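Local coordinates for protein pelota homolog (Archaeoglobus fulgidus, PDB 3OBY), which probably recognises stalled ribosomes and helps release them, its N-terminal Sm-fold domain being credited with a metal-dependent endoribonuclease activity, at residues Gly13-Pro19 with Gly102-Ile108; Leu63-Lys69 with Val81-Ala87; Leu22-Trp26 with Lys314-Ser319; Glu71-Phe75 with Leu293-Glu297. All blocks are in the same frame, centred on the assembly; numbering follows the deposited sequence.

Contacts 1 and 2 are partly buried strand pairings within one antiparallel sheet, their centres about 14 Å apart; contacts 3 and 4 carry the N-terminal Sm-fold domain onto the C-terminal domain. Regular backbone bonding dominates contact 1, whereas contact 2, farther from the chain's centre, is interrupted by two bulges. Contact 3 is buried and rests on one side-chain-to-backbone bond plus apolar packing; contact 4 lies at the surface and uses arginines, a salt bridge and a water. Contacts 2 and 4 share strand 63-72; contacts 1 and 3 touch through P19 and D24, 3 and 4 through W26 and F72.

Contact 1: residues Gly13-Pro19 with Gly102-Ile108; sequences GEIKLIP and GKELSII
Strand 14-18 runs antiparallel to strand 105-108, with axes 4.6 Å apart and N-to-C directions at 157°. The register sets E14 against I108 and K16 against S106 as non-hydrogen-bonded pairs (CA to CA 4.1 Å each), and I15 against I107 and L17 against L105 as hydrogen-bonded pairs. I15 N donates to I107 O and I107 N to I15 O, both at 2.9 Å; L17 N reaches L105 O at 2.9 Å and L105 N returns to L17 O at 3.1 Å. Past the regular pairing, G102 N (phi/psi 82/-9 at this glycine) closes on P19 O at 2.6 Å, nearly linear. At the other end G13 O accepts from W111 NE1, and E14 N bonds N7 OD1.

On the face of E14, K16 and S106, S106 OG donates to E14 OE2 at 2.9 Å and has a weak bond with R62 NH2. K16 runs t, t and then turns m at chi3, with CE 3.3 Å from S106 OG. K103 points away, and its NZ is satisfied by T41 O. The face of I15, L17, L105 and I107 is apolar: L17 CD1 meets L105 CD2 at 3.6 Å, and at its end P19 CD packs 3.8 Å from L105 CD2. L17 and P19 also touch L28 of helix 22-31. The outward edges bond to strands 2-6 and 37-40, and both of these neighbours also run antiparallel, as expected for the strongly bent sheet of the RNA-binding Sm fold.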
loop_
_atom_site.group_PDB
_atom_site.type_symbol
_atom_site.label_atom_id
_atom_site.label_comp_id
_atom_site.label_asym_id
_atom_site.label_seq_id
_atom_site.Cartn_x
_atom_site.Cartn_y
_atom_site.Cartn_z
ATOM N N GLY A 13 8.325 21.081 -11.057
ATOM C CA GLY A 13 9.336 20.091 -11.361
ATOM C C GLY A 13 8.719 18.723 -11.527
ATOM O O GLY A 13 7.507 18.592 -11.691
ATOM N N GLU A 14 9.556 17.696 -11.471
ATOM C CA GLU A 14 9.089 16.332 -11.629
ATOM C C GLU A 14 9.098 15.525 -10.340
ATOM O O GLU A 14 10.014 15.632 -9.524
ATOM C CB GLU A 14 9.935 15.611 -12.684
ATOM C CG GLU A 14 10.178 14.125 -12.398
ATOM C CD GLU A 14 10.992 13.441 -13.479
ATOM O OE1 GLU A 14 11.635 14.156 -14.280
ATOM O OE2 GLU A 14 10.999 12.189 -13.517
ATOM N N ILE A 15 8.054 14.720 -10.169
ATOM C CA ILE A 15 7.933 13.841 -9.027
ATOM C C ILE A 15 7.705 12.453 -9.610
ATOM O O ILE A 15 6.763 12.232 -10.363
ATOM C CB ILE A 15 6.742 14.210 -8.123
ATOM C CG1 ILE A 15 6.900 15.638 -7.596
ATOM C CG2 ILE A 15 6.683 13.248 -6.945
ATOM C CD1 ILE A 15 5.828 16.067 -6.607
ATOM N N LYS A 16 8.595 11.532 -9.280
ATOM C CA LYS A 16 8.508 10.167 -9.760
ATOM C C LYS A 16 8.005 9.331 -8.594
ATOM O O LYS A 16 8.659 9.254 -7.552
ATOM C CB LYS A 16 9.887 9.687 -10.212
ATOM C CG LYS A 16 9.916 8.252 -10.717
ATOM C CD LYS A 16 11.305 7.852 -11.191
ATOM C CE LYS A 16 11.790 8.753 -12.325
ATOM N NZ LYS A 16 13.141 8.371 -12.837
ATOM N N LEU A 17 6.846 8.703 -8.775
ATOM C CA LEU A 17 6.230 7.910 -7.713
ATOM C C LEU A 17 5.562 6.616 -8.157
ATOM O O LEU A 17 5.437 6.336 -9.339
ATOM C CB LEU A 17 5.216 8.788 -6.976
ATOM C CG LEU A 17 4.436 9.728 -7.901
ATOM C CD1 LEU A 17 3.505 8.918 -8.799
ATOM C CD2 LEU A 17 3.650 10.723 -7.073
ATOM N N ILE A 18 5.126 5.834 -7.178
ATOM C CA ILE A 18 4.457 4.566 -7.439
ATOM C C ILE A 18 3.230 4.386 -6.540
ATOM O O ILE A 18 3.346 4.387 -5.313
ATOM C CB ILE A 18 5.383 3.376 -7.162
ATOM C CG1 ILE A 18 6.672 3.515 -7.956
ATOM C CG2 ILE A 18 4.677 2.081 -7.517
ATOM C CD1 ILE A 18 7.654 2.394 -7.672
ATOM N N PRO A 19 2.037 4.235 -7.140
ATOM C CA PRO A 19 0.832 4.051 -6.322
ATOM C C PRO A 19 0.812 2.592 -5.873
ATOM O O PRO A 19 1.053 1.690 -6.674
ATOM C CB PRO A 19 -0.294 4.410 -7.290
ATOM C CG PRO A 19 0.240 3.939 -8.601
ATOM C CD PRO A 19 1.698 4.342 -8.572
ATOM N N GLY A 102 1.388 -0.330 -8.248
ATOM C CA GLY A 102 2.706 -0.923 -8.417
ATOM C C GLY A 102 3.514 -0.424 -9.602
ATOM O O GLY A 102 4.691 -0.757 -9.728
ATOM N N LYS A 103 2.901 0.367 -10.475
ATOM C CA LYS A 103 3.615 0.882 -11.636
ATOM C C LYS A 103 4.164 2.271 -11.391
ATOM O O LYS A 103 3.493 3.131 -10.820
ATOM C CB LYS A 103 2.714 0.923 -12.864
ATOM C CG LYS A 103 3.425 1.450 -14.100
ATOM C CD LYS A 103 2.509 1.428 -15.305
ATOM C CE LYS A 103 3.280 1.570 -16.599
ATOM N NZ LYS A 103 2.380 1.320 -17.760
ATOM N N GLU A 104 5.388 2.491 -11.850
ATOM C CA GLU A 104 6.031 3.775 -11.677
ATOM C C GLU A 104 5.625 4.766 -12.758
ATOM O O GLU A 104 5.344 4.394 -13.892
ATOM C CB GLU A 104 7.546 3.601 -11.700
ATOM C CG GLU A 104 8.310 4.856 -11.325
ATOM C CD GLU A 104 9.776 4.756 -11.668
ATOM O OE1 GLU A 104 10.100 4.828 -12.870
ATOM O OE2 GLU A 104 10.601 4.600 -10.742
ATOM N N LEU A 105 5.588 6.037 -12.389
ATOM C CA LEU A 105 5.262 7.098 -13.317
ATOM C C LEU A 105 5.824 8.407 -12.769
ATOM O O LEU A 105 6.020 8.552 -11.560
ATOM C CB LEU A 105 3.752 7.232 -13.507
ATOM C CG LEU A 105 2.942 7.796 -12.344
ATOM C CD1 LEU A 105 1.767 8.583 -12.891
ATOM C CD2 LEU A 105 2.493 6.665 -11.439
ATOM N N SER A 106 6.092 9.346 -13.673
ATOM C CA SER A 106 6.622 10.651 -13.323
ATOM C C SER A 106 5.648 11.725 -13.777
ATOM O O SER A 106 5.205 11.737 -14.928
ATOM C CB SER A 106 7.975 10.882 -14.005
ATOM O OG SER A 106 8.980 10.061 -13.444
ATOM N N ILE A 107 5.317 12.620 -12.857
ATOM C CA ILE A 107 4.415 13.724 -13.139
ATOM C C ILE A 107 5.287 14.976 -13.087
ATOM O O ILE A 107 6.026 15.187 -12.130
ATOM C CB ILE A 107 3.295 13.816 -12.071
ATOM C CG1 ILE A 107 2.424 12.570 -12.131
ATOM C CG2 ILE A 107 2.439 15.048 -12.287
ATOM C CD1 ILE A 107 1.436 12.475 -10.987
ATOM N N ILE A 108 5.212 15.787 -14.135
ATOM C CA ILE A 108 5.980 17.016 -14.220
ATOM C C ILE A 108 4.994 18.147 -14.437
ATOM O O ILE A 108 4.288 18.166 -15.443
ATOM C CB ILE A 108 6.963 16.969 -15.396
ATOM C CG1 ILE A 108 7.842 15.723 -15.269
ATOM C CG2 ILE A 108 7.821 18.225 -15.410
ATOM C CD1 ILE A 108 8.821 15.535 -16.412
#

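Contact 2: residues Leu63-Lys69 with Val81-Ala87; sequences LGIEVEK and VSGKIVA
This is a bulged beta hairpin of the Sm-fold sheet, made by strands 63-72 and 79-87. The short segments 63-67 and 81-87 approach to 4.3 Å and are paired antiparallel, but strongly twisted, their N-to-C directions at 134°. I65 opposes I85 and V67 opposes G83 as non-hydrogen-bonded pairs (CA to CA 4.3 Å each); between them E66 N donates to K84 O at 3.0 Å, while the return bond from K84 N to E66 O is weak at 3.5 Å. Two classic bulges interrupt the register. E68 and K69 both face S82, their N atoms lying 2.7 and 3.1 Å from S82 O, and S82 N bonds K69 O at 3.1 Å. V86 and A87 both face G64, with V86 N 2.8 Å from G64 O. G83 is almost fully extended (-179/-172), and a CB there would clash with E66 O.

I65, chi1 p, shares a face with I85 and spreads its branches: CD1 lies 3.5 Å from V81 CG1, and CG2 lies 4.1 Å from I85 CG1. Further apolar packing comes from V67, chi1 t, whose CG2 is within 3.6 Å of V81 CG1, and from L63 CD2, 4.0 Å from I85 CD1. On the face opposite I65, E66 extends with chi1 and chi2 both t. K84 starts t, t but turns p then m at chi3 and chi4, which bends its ammonium back to a salt bridge, E66 OE1 to K84 NZ at 2.7 Å.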
loop_
_atom_site.group_PDB
_atom_site.type_symbol
_atom_site.label_atom_id
_atom_site.label_comp_id
_atom_site.label_asym_id
_atom_site.label_seq_id
_atom_site.Cartn_x
_atom_site.Cartn_y
_atom_site.Cartn_z
ATOM N N LEU A 63 7.609 6.692 -22.573
ATOM C CA LEU A 63 7.346 7.929 -23.281
ATOM C C LEU A 63 6.918 8.997 -22.301
ATOM O O LEU A 63 6.780 8.756 -21.109
ATOM C CB LEU A 63 6.225 7.721 -24.304
ATOM C CG LEU A 63 6.556 7.073 -25.652
ATOM C CD1 LEU A 63 7.608 5.998 -25.480
ATOM C CD2 LEU A 63 5.286 6.504 -26.260
ATOM N N GLY A 64 6.710 10.185 -22.836
ATOM C CA GLY A 64 6.253 11.307 -22.053
ATOM C C GLY A 64 5.115 11.891 -22.870
ATOM O O GLY A 64 5.218 12.009 -24.096
ATOM N N ILE A 65 4.015 12.235 -22.215
ATOM C CA ILE A 65 2.891 12.799 -22.935
ATOM C C ILE A 65 2.319 14.012 -22.228
ATOM O O ILE A 65 2.328 14.082 -21.009
ATOM C CB ILE A 65 1.767 11.740 -23.148
ATOM C CG1 ILE A 65 1.468 11.008 -21.843
ATOM C CG2 ILE A 65 2.189 10.723 -24.196
ATOM C CD1 ILE A 65 0.221 11.487 -21.147
ATOM N N GLU A 66 1.863 14.988 -23.009
ATOM C CA GLU A 66 1.247 16.184 -22.450
ATOM C C GLU A 66 -0.231 15.825 -22.322
ATOM O O GLU A 66 -0.999 15.931 -23.276
ATOM C CB GLU A 66 1.418 17.388 -23.378
ATOM C CG GLU A 66 0.631 18.608 -22.923
ATOM C CD GLU A 66 0.806 19.800 -23.838
ATOM O OE1 GLU A 66 0.889 19.594 -25.066
ATOM O OE2 GLU A 66 0.846 20.942 -23.333
ATOM N N VAL A 67 -0.604 15.385 -21.128
ATOM C CA VAL A 67 -1.961 14.959 -20.821
ATOM C C VAL A 67 -3.071 15.796 -21.443
ATOM O O VAL A 67 -3.120 17.016 -21.262
ATOM C CB VAL A 67 -2.173 14.911 -19.291
ATOM C CG1 VAL A 67 -3.532 14.319 -18.978
ATOM C CG2 VAL A 67 -1.070 14.079 -18.640
ATOM N N GLU A 68 -3.956 15.133 -22.186
ATOM C CA GLU A 68 -5.089 15.824 -22.793
ATOM C C GLU A 68 -6.377 15.246 -22.214
ATOM O O GLU A 68 -7.450 15.824 -22.380
ATOM C CB GLU A 68 -5.084 15.683 -24.318
ATOM C CG GLU A 68 -3.743 15.984 -24.968
ATOM C CD GLU A 68 -3.815 16.026 -26.484
ATOM O OE1 GLU A 68 -4.621 15.267 -27.066
ATOM O OE2 GLU A 68 -3.056 16.810 -27.093
ATOM N N LYS A 69 -6.253 14.109 -21.526
ATOM C CA LYS A 69 -7.391 13.446 -20.890
ATOM C C LYS A 69 -6.940 12.478 -19.798
ATOM O O LYS A 69 -5.908 11.817 -19.922
ATOM C CB LYS A 69 -8.229 12.691 -21.929
ATOM C CG LYS A 69 -9.656 12.415 -21.469
ATOM C CD LYS A 69 -10.508 11.701 -22.518
ATOM C CE LYS A 69 -11.938 11.509 -21.996
ATOM N NZ LYS A 69 -12.882 10.868 -22.958
ATOM N N VAL A 81 -4.340 7.600 -18.965
ATOM C CA VAL A 81 -3.805 8.933 -19.213
ATOM C C VAL A 81 -3.376 9.024 -20.674
ATOM O O VAL A 81 -2.513 8.268 -21.132
ATOM C CB VAL A 81 -2.593 9.228 -18.317
ATOM C CG1 VAL A 81 -2.057 10.616 -18.613
ATOM C CG2 VAL A 81 -2.987 9.118 -16.863
ATOM N N SER A 82 -3.983 9.948 -21.407
ATOM C CA SER A 82 -3.657 10.104 -22.810
ATOM C C SER A 82 -3.323 11.543 -23.182
ATOM O O SER A 82 -3.804 12.493 -22.560
ATOM C CB SER A 82 -4.814 9.589 -23.670
ATOM O OG SER A 82 -6.020 10.258 -23.373
ATOM N N GLY A 83 -2.484 11.690 -24.202
ATOM C CA GLY A 83 -2.093 13.010 -24.659
ATOM C C GLY A 83 -1.147 12.959 -25.844
ATOM O O GLY A 83 -0.893 11.894 -26.415
ATOM N N LYS A 84 -0.624 14.123 -26.210
ATOM C CA LYS A 84 0.305 14.258 -27.328
ATOM C C LYS A 84 1.729 13.955 -26.874
ATOM O O LYS A 84 2.260 14.643 -25.999
ATOM C CB LYS A 84 0.233 15.684 -27.887
ATOM C CG LYS A 84 1.083 15.925 -29.117
ATOM C CD LYS A 84 0.861 17.322 -29.703
ATOM C CE LYS A 84 1.564 18.419 -28.901
ATOM N NZ LYS A 84 1.050 18.558 -27.511
ATOM N N ILE A 85 2.336 12.925 -27.464
ATOM C CA ILE A 85 3.700 12.544 -27.120
ATOM C C ILE A 85 4.589 13.777 -27.154
ATOM O O ILE A 85 4.524 14.570 -28.092
ATOM C CB ILE A 85 4.255 11.504 -28.101
ATOM C CG1 ILE A 85 3.385 10.248 -28.070
ATOM C CG2 ILE A 85 5.683 11.144 -27.723
ATOM C CD1 ILE A 85 3.919 9.107 -28.911
ATOM N N VAL A 86 5.418 13.943 -26.131
ATOM C CA VAL A 86 6.289 15.108 -26.064
ATOM C C VAL A 86 7.752 14.705 -26.064
ATOM O O VAL A 86 8.573 15.312 -26.747
ATOM C CB VAL A 86 6.002 15.944 -24.795
ATOM C CG1 VAL A 86 6.504 15.217 -23.549
ATOM C CG2 VAL A 86 6.647 17.306 -24.919
ATOM N N ALA A 87 8.069 13.673 -25.294
ATOM C CA ALA A 87 9.436 13.189 -25.195
ATOM C C ALA A 87 9.457 11.669 -25.203
ATOM O O ALA A 87 8.413 11.025 -25.115
ATOM C CB ALA A 87 10.087 13.716 -23.923
#

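Contact 3: residues Leu22-Trp26 with Lys314-Ser319; sequences LDDLW and KVVIMS
I317, rotamer m,t, lies over the first turn of helix 22-31, overlapping L22 and W26: its CG2 is 3.9 Å from L22 CB and its CD1 3.6 Å from W26 CB. The 22-26 helix axis crosses strand 314-318 at 116°, with a closest approach of 7.9 Å, and the turn is closed by W26 N to L22 O at 2.8 Å. CA atoms come nearest at D23 and I317, 5.6 Å apart. Here D23, chi1 m, swings its carboxylate to the strand, and I317 N donates to D23 OD1 at 2.8 Å with an angle of 161°. D23 OD2 stays 4.1 Å from K314 NZ, beyond a salt bridge, but forms one with R245. At the far end L22 CD1 meets S319 CB at 3.7 Å. W26 is chi1 t, and its NE1 is hydrogen-bonded to D302 OD1.

Strand 314-318 is an outer strand of the C-terminal domain's sheet; V315 and I317 point toward the helix, V316 and M318 away, onto helix 236-262. The contact thus joins the N-terminal and C-terminal domains. A buried carboxylate paired with both a backbone amide and an arginine, beside apolar packing, implies a specific docking of the domains rather than apolar packing alone.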
loop_
_atom_site.group_PDB
_atom_site.type_symbol
_atom_site.label_atom_id
_atom_site.label_comp_id
_atom_site.label_asym_id
_atom_site.label_seq_id
_atom_site.Cartn_x
_atom_site.Cartn_y
_atom_site.Cartn_z
ATOM N N LEU A 22 -5.435 1.299 -4.176
ATOM C CA LEU A 22 -6.482 1.895 -4.980
ATOM C C LEU A 22 -6.705 3.338 -4.511
ATOM O O LEU A 22 -7.131 4.189 -5.293
ATOM C CB LEU A 22 -7.757 1.059 -4.883
ATOM C CG LEU A 22 -7.589 -0.379 -5.406
ATOM C CD1 LEU A 22 -8.920 -1.100 -5.368
ATOM C CD2 LEU A 22 -7.046 -0.368 -6.821
ATOM N N ASP A 23 -6.394 3.609 -3.241
ATOM C CA ASP A 23 -6.510 4.961 -2.677
ATOM C C ASP A 23 -5.566 5.857 -3.481
ATOM O O ASP A 23 -5.943 6.929 -3.969
ATOM C CB ASP A 23 -6.038 4.996 -1.213
ATOM C CG ASP A 23 -6.959 4.250 -0.263
ATOM O OD1 ASP A 23 -7.865 3.536 -0.730
ATOM O OD2 ASP A 23 -6.767 4.373 0.967
ATOM N N ASP A 24 -4.324 5.393 -3.595
ATOM C CA ASP A 24 -3.280 6.108 -4.309
ATOM C C ASP A 24 -3.712 6.358 -5.744
ATOM O O ASP A 24 -3.693 7.492 -6.225
ATOM C CB ASP A 24 -1.984 5.288 -4.308
ATOM C CG ASP A 24 -1.295 5.239 -2.949
ATOM O OD1 ASP A 24 -0.405 4.370 -2.783
ATOM O OD2 ASP A 24 -1.613 6.061 -2.063
ATOM N N LEU A 25 -4.102 5.286 -6.422
ATOM C CA LEU A 25 -4.532 5.374 -7.809
ATOM C C LEU A 25 -5.670 6.380 -7.965
ATOM O O LEU A 25 -5.703 7.161 -8.917
ATOM C CB LEU A 25 -4.978 3.999 -8.301
ATOM C CG LEU A 25 -4.957 3.836 -9.821
ATOM C CD1 LEU A 25 -3.545 4.077 -10.323
ATOM C CD2 LEU A 25 -5.430 2.441 -10.205
ATOM N N TRP A 26 -6.600 6.365 -7.016
ATOM C CA TRP A 26 -7.726 7.286 -7.048
ATOM C C TRP A 26 -7.246 8.737 -6.883
ATOM O O TRP A 26 -7.739 9.644 -7.560
ATOM C CB TRP A 26 -8.731 6.936 -5.942
ATOM C CG TRP A 26 -9.960 7.765 -5.989
ATOM C CD1 TRP A 26 -11.054 7.560 -6.772
ATOM C CD2 TRP A 26 -10.200 8.982 -5.274
ATOM N NE1 TRP A 26 -11.966 8.572 -6.593
ATOM C CE2 TRP A 26 -11.468 9.460 -5.679
ATOM C CE3 TRP A 26 -9.464 9.719 -4.335
ATOM C CZ2 TRP A 26 -12.018 10.643 -5.180
ATOM C CZ3 TRP A 26 -10.010 10.898 -3.839
ATOM C CH2 TRP A 26 -11.277 11.347 -4.262
ATOM N N LYS A 314 -11.646 10.603 5.811
ATOM C CA LYS A 314 -10.686 9.745 5.138
ATOM C C LYS A 314 -11.425 8.751 4.242
ATOM O O LYS A 314 -12.468 8.213 4.619
ATOM C CB LYS A 314 -9.846 8.975 6.164
ATOM C CG LYS A 314 -8.736 8.122 5.556
ATOM C CD LYS A 314 -8.128 7.176 6.586
ATOM C CE LYS A 314 -6.790 6.599 6.117
ATOM N NZ LYS A 314 -6.857 5.983 4.762
ATOM N N VAL A 315 -10.886 8.515 3.051
ATOM C CA VAL A 315 -11.490 7.564 2.134
ATOM C C VAL A 315 -10.648 6.296 2.133
ATOM O O VAL A 315 -9.424 6.358 2.153
ATOM C CB VAL A 315 -11.547 8.114 0.687
ATOM C CG1 VAL A 315 -12.235 7.100 -0.225
ATOM C CG2 VAL A 315 -12.276 9.459 0.655
ATOM N N VAL A 316 -11.310 5.146 2.120
ATOM C CA VAL A 316 -10.620 3.861 2.094
ATOM C C VAL A 316 -11.256 2.993 1.008
ATOM O O VAL A 316 -12.386 2.523 1.157
ATOM C CB VAL A 316 -10.722 3.141 3.461
ATOM C CG1 VAL A 316 -10.188 1.727 3.344
ATOM C CG2 VAL A 316 -9.936 3.910 4.527
ATOM N N ILE A 317 -10.534 2.799 -0.092
ATOM C CA ILE A 317 -11.046 1.990 -1.189
ATOM C C ILE A 317 -10.474 0.588 -1.102
ATOM O O ILE A 317 -9.270 0.391 -1.271
ATOM C CB ILE A 317 -10.680 2.584 -2.571
ATOM C CG1 ILE A 317 -11.112 4.045 -2.654
ATOM C CG2 ILE A 317 -11.380 1.790 -3.675
ATOM C CD1 ILE A 317 -10.673 4.735 -3.912
ATOM N N MET A 318 -11.349 -0.382 -0.847
ATOM C CA MET A 318 -10.943 -1.778 -0.733
ATOM C C MET A 318 -11.256 -2.534 -2.014
ATOM O O MET A 318 -12.290 -2.327 -2.640
ATOM C CB MET A 318 -11.661 -2.445 0.441
ATOM C CG MET A 318 -11.702 -1.615 1.725
ATOM S SD MET A 318 -12.533 -2.518 3.034
ATOM C CE MET A 318 -12.303 -1.439 4.406
ATOM N N SER A 319 -10.342 -3.411 -2.399
ATOM C CA SER A 319 -10.514 -4.212 -3.598
ATOM C C SER A 319 -11.270 -5.494 -3.310
ATOM O O SER A 319 -10.869 -6.276 -2.457
ATOM C CB SER A 319 -9.157 -4.574 -4.182
ATOM O OG SER A 319 -9.294 -5.605 -5.142
#

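Contact 4: residues Glu71-Phe75 with Leu293-Glu297; sequences EFHRF and LEERE
A polar, partly water-mediated surface contact links two domains here: the end of strand 63-72 and the residues after it, in the N-terminal Sm-fold domain, meet L293-E297 of the C-terminal domain. Only 302 Å² is buried between the segments, both sides summed, and the closest CA pair, R74 with L293, is 6.2 Å apart.

The main overlap is F72 with R296. F72 is extended (phi/psi -78/148) with chi1 m, and R296 (chi1 and chi2 t, chi3 m) places NH1 over one face of the F72 ring, while its NE is 3.4 Å from F72 CD2. D302 OD2 forms a salt bridge with R296 NE, so this charge is also paired within the C-terminal domain. From the other end of the same guanidinium, R296 NH2 donates to a water at 2.8 Å, which in turn donates to H73 O at 2.7 Å. L293, rotamer m,t, fits against the backbone: its CD2 is 3.7 Å from H73 O and 3.9 Å from R74 O. Farther out, R74 NH1 and E297 OE1 form a salt bridge at 3.1 Å, weak as a hydrogen bond (133°).

F72 also meets the ring of W26, which places this patch beside the buried helix-to-strand contact. The result is a small, mainly polar inter-domain contact, consistent with the inter-domain plasticity described for archaeal Pelota, between its N-terminal Sm-fold domain and its C-terminal domain.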
loop_
_atom_site.group_PDB
_atom_site.type_symbol
_atom_site.label_atom_id
_atom_site.label_comp_id
_atom_site.label_asym_id
_atom_site.label_seq_id
_atom_site.Cartn_x
_atom_site.Cartn_y
_atom_site.Cartn_z
ATOM N N GLU A 71 -8.761 9.563 -17.077
ATOM C CA GLU A 71 -10.004 8.904 -16.725
ATOM C C GLU A 71 -9.794 7.484 -16.247
ATOM O O GLU A 71 -8.831 6.828 -16.642
ATOM C CB GLU A 71 -10.927 8.894 -17.941
ATOM C CG GLU A 71 -10.473 7.941 -19.042
ATOM C CD GLU A 71 -11.068 8.278 -20.393
ATOM O OE1 GLU A 71 -12.233 8.730 -20.442
ATOM O OE2 GLU A 71 -10.367 8.077 -21.407
ATOM N N PHE A 72 -10.706 7.018 -15.396
ATOM C CA PHE A 72 -10.658 5.663 -14.862
ATOM C C PHE A 72 -11.178 4.705 -15.920
ATOM O O PHE A 72 -12.038 5.064 -16.715
ATOM C CB PHE A 72 -11.569 5.515 -13.646
ATOM C CG PHE A 72 -11.133 6.283 -12.445
ATOM C CD1 PHE A 72 -9.994 5.913 -11.738
ATOM C CD2 PHE A 72 -11.885 7.365 -11.997
ATOM C CE1 PHE A 72 -9.612 6.609 -10.596
ATOM C CE2 PHE A 72 -11.511 8.067 -10.857
ATOM C CZ PHE A 72 -10.373 7.688 -10.158
ATOM N N HIS A 73 -10.649 3.488 -15.923
ATOM C CA HIS A 73 -11.117 2.457 -16.837
ATOM C C HIS A 73 -12.486 2.046 -16.310
ATOM O O HIS A 73 -12.830 2.355 -15.168
ATOM C CB HIS A 73 -10.174 1.255 -16.820
ATOM C CG HIS A 73 -9.076 1.340 -17.837
ATOM N ND1 HIS A 73 -8.314 2.473 -18.017
ATOM C CD2 HIS A 73 -8.616 0.430 -18.729
ATOM C CE1 HIS A 73 -7.430 2.260 -18.976
ATOM N NE2 HIS A 73 -7.592 1.029 -19.424
ATOM N N ARG A 74 -13.272 1.359 -17.128
ATOM C CA ARG A 74 -14.599 0.947 -16.693
ATOM C C ARG A 74 -14.672 -0.478 -16.180
ATOM O O ARG A 74 -15.546 -0.813 -15.374
ATOM C CB ARG A 74 -15.611 1.100 -17.824
ATOM C CG ARG A 74 -16.102 2.507 -18.024
ATOM C CD ARG A 74 -17.492 2.473 -18.643
ATOM N NE ARG A 74 -17.489 2.099 -20.055
ATOM C CZ ARG A 74 -18.480 1.449 -20.657
ATOM N NH1 ARG A 74 -19.556 1.088 -19.968
ATOM N NH2 ARG A 74 -18.401 1.179 -21.954
ATOM N N PHE A 75 -13.743 -1.314 -16.620
ATOM C CA PHE A 75 -13.781 -2.711 -16.229
ATOM C C PHE A 75 -12.514 -3.211 -15.556
ATOM O O PHE A 75 -12.152 -4.382 -15.669
ATOM C CB PHE A 75 -14.112 -3.535 -17.476
ATOM C CG PHE A 75 -15.327 -3.034 -18.204
ATOM C CD1 PHE A 75 -16.594 -3.223 -17.667
ATOM C CD2 PHE A 75 -15.201 -2.290 -19.375
ATOM C CE1 PHE A 75 -17.714 -2.671 -18.281
ATOM C CE2 PHE A 75 -16.317 -1.736 -19.995
ATOM C CZ PHE A 75 -17.576 -1.926 -19.444
ATOM N N LEU A 293 -16.898 1.454 -9.632
ATOM C CA LEU A 293 -17.044 1.149 -11.047
ATOM C C LEU A 293 -18.493 1.161 -11.528
ATOM O O LEU A 293 -18.801 1.744 -12.563
ATOM C CB LEU A 293 -16.413 -0.208 -11.342
ATOM C CG LEU A 293 -14.894 -0.253 -11.210
ATOM C CD1 LEU A 293 -14.390 -1.609 -11.630
ATOM C CD2 LEU A 293 -14.276 0.849 -12.076
ATOM N N GLU A 294 -19.380 0.520 -10.778
ATOM C CA GLU A 294 -20.792 0.467 -11.144
ATOM C C GLU A 294 -21.476 1.828 -11.013
ATOM O O GLU A 294 -22.234 2.242 -11.885
ATOM C CB GLU A 294 -21.521 -0.546 -10.261
ATOM C CG GLU A 294 -20.973 -1.967 -10.336
ATOM C CD GLU A 294 -21.491 -2.736 -11.537
ATOM O OE1 GLU A 294 -21.037 -3.879 -11.754
ATOM O OE2 GLU A 294 -22.358 -2.198 -12.261
ATOM N N GLU A 295 -21.190 2.531 -9.926
ATOM C CA GLU A 295 -21.812 3.821 -9.670
ATOM C C GLU A 295 -21.356 4.968 -10.554
ATOM O O GLU A 295 -22.159 5.837 -10.923
ATOM C CB GLU A 295 -21.611 4.210 -8.202
ATOM C CG GLU A 295 -22.339 3.305 -7.215
ATOM C CD GLU A 295 -23.825 3.204 -7.512
ATOM O OE1 GLU A 295 -24.510 4.256 -7.554
ATOM O OE2 GLU A 295 -24.303 2.065 -7.708
ATOM N N ARG A 296 -20.066 4.978 -10.882
ATOM C CA ARG A 296 -19.494 6.043 -11.700
ATOM C C ARG A 296 -20.229 6.119 -13.045
ATOM O O ARG A 296 -20.230 7.152 -13.716
ATOM C CB ARG A 296 -17.992 5.798 -11.894
ATOM C CG ARG A 296 -17.203 7.021 -12.388
ATOM C CD ARG A 296 -15.684 6.770 -12.445
ATOM N NE ARG A 296 -15.079 6.696 -11.118
ATOM C CZ ARG A 296 -14.555 5.597 -10.588
ATOM N NH1 ARG A 296 -14.029 5.633 -9.370
ATOM N NH2 ARG A 296 -14.554 4.468 -11.277
ATOM N N GLU A 297 -20.877 5.021 -13.418
ATOM C CA GLU A 297 -21.641 4.944 -14.659
ATOM C C GLU A 297 -22.955 5.703 -14.549
ATOM O O GLU A 297 -23.498 6.153 -15.552
ATOM C CB GLU A 297 -21.965 3.485 -14.982
ATOM C CG GLU A 297 -20.777 2.656 -15.407
ATOM C CD GLU A 297 -20.269 3.060 -16.770
ATOM O OE1 GLU A 297 -20.967 2.786 -17.770
ATOM O OE2 GLU A 297 -19.177 3.663 -16.841
HETATM O O HOH W 1 -14.710 3.961 -13.986
#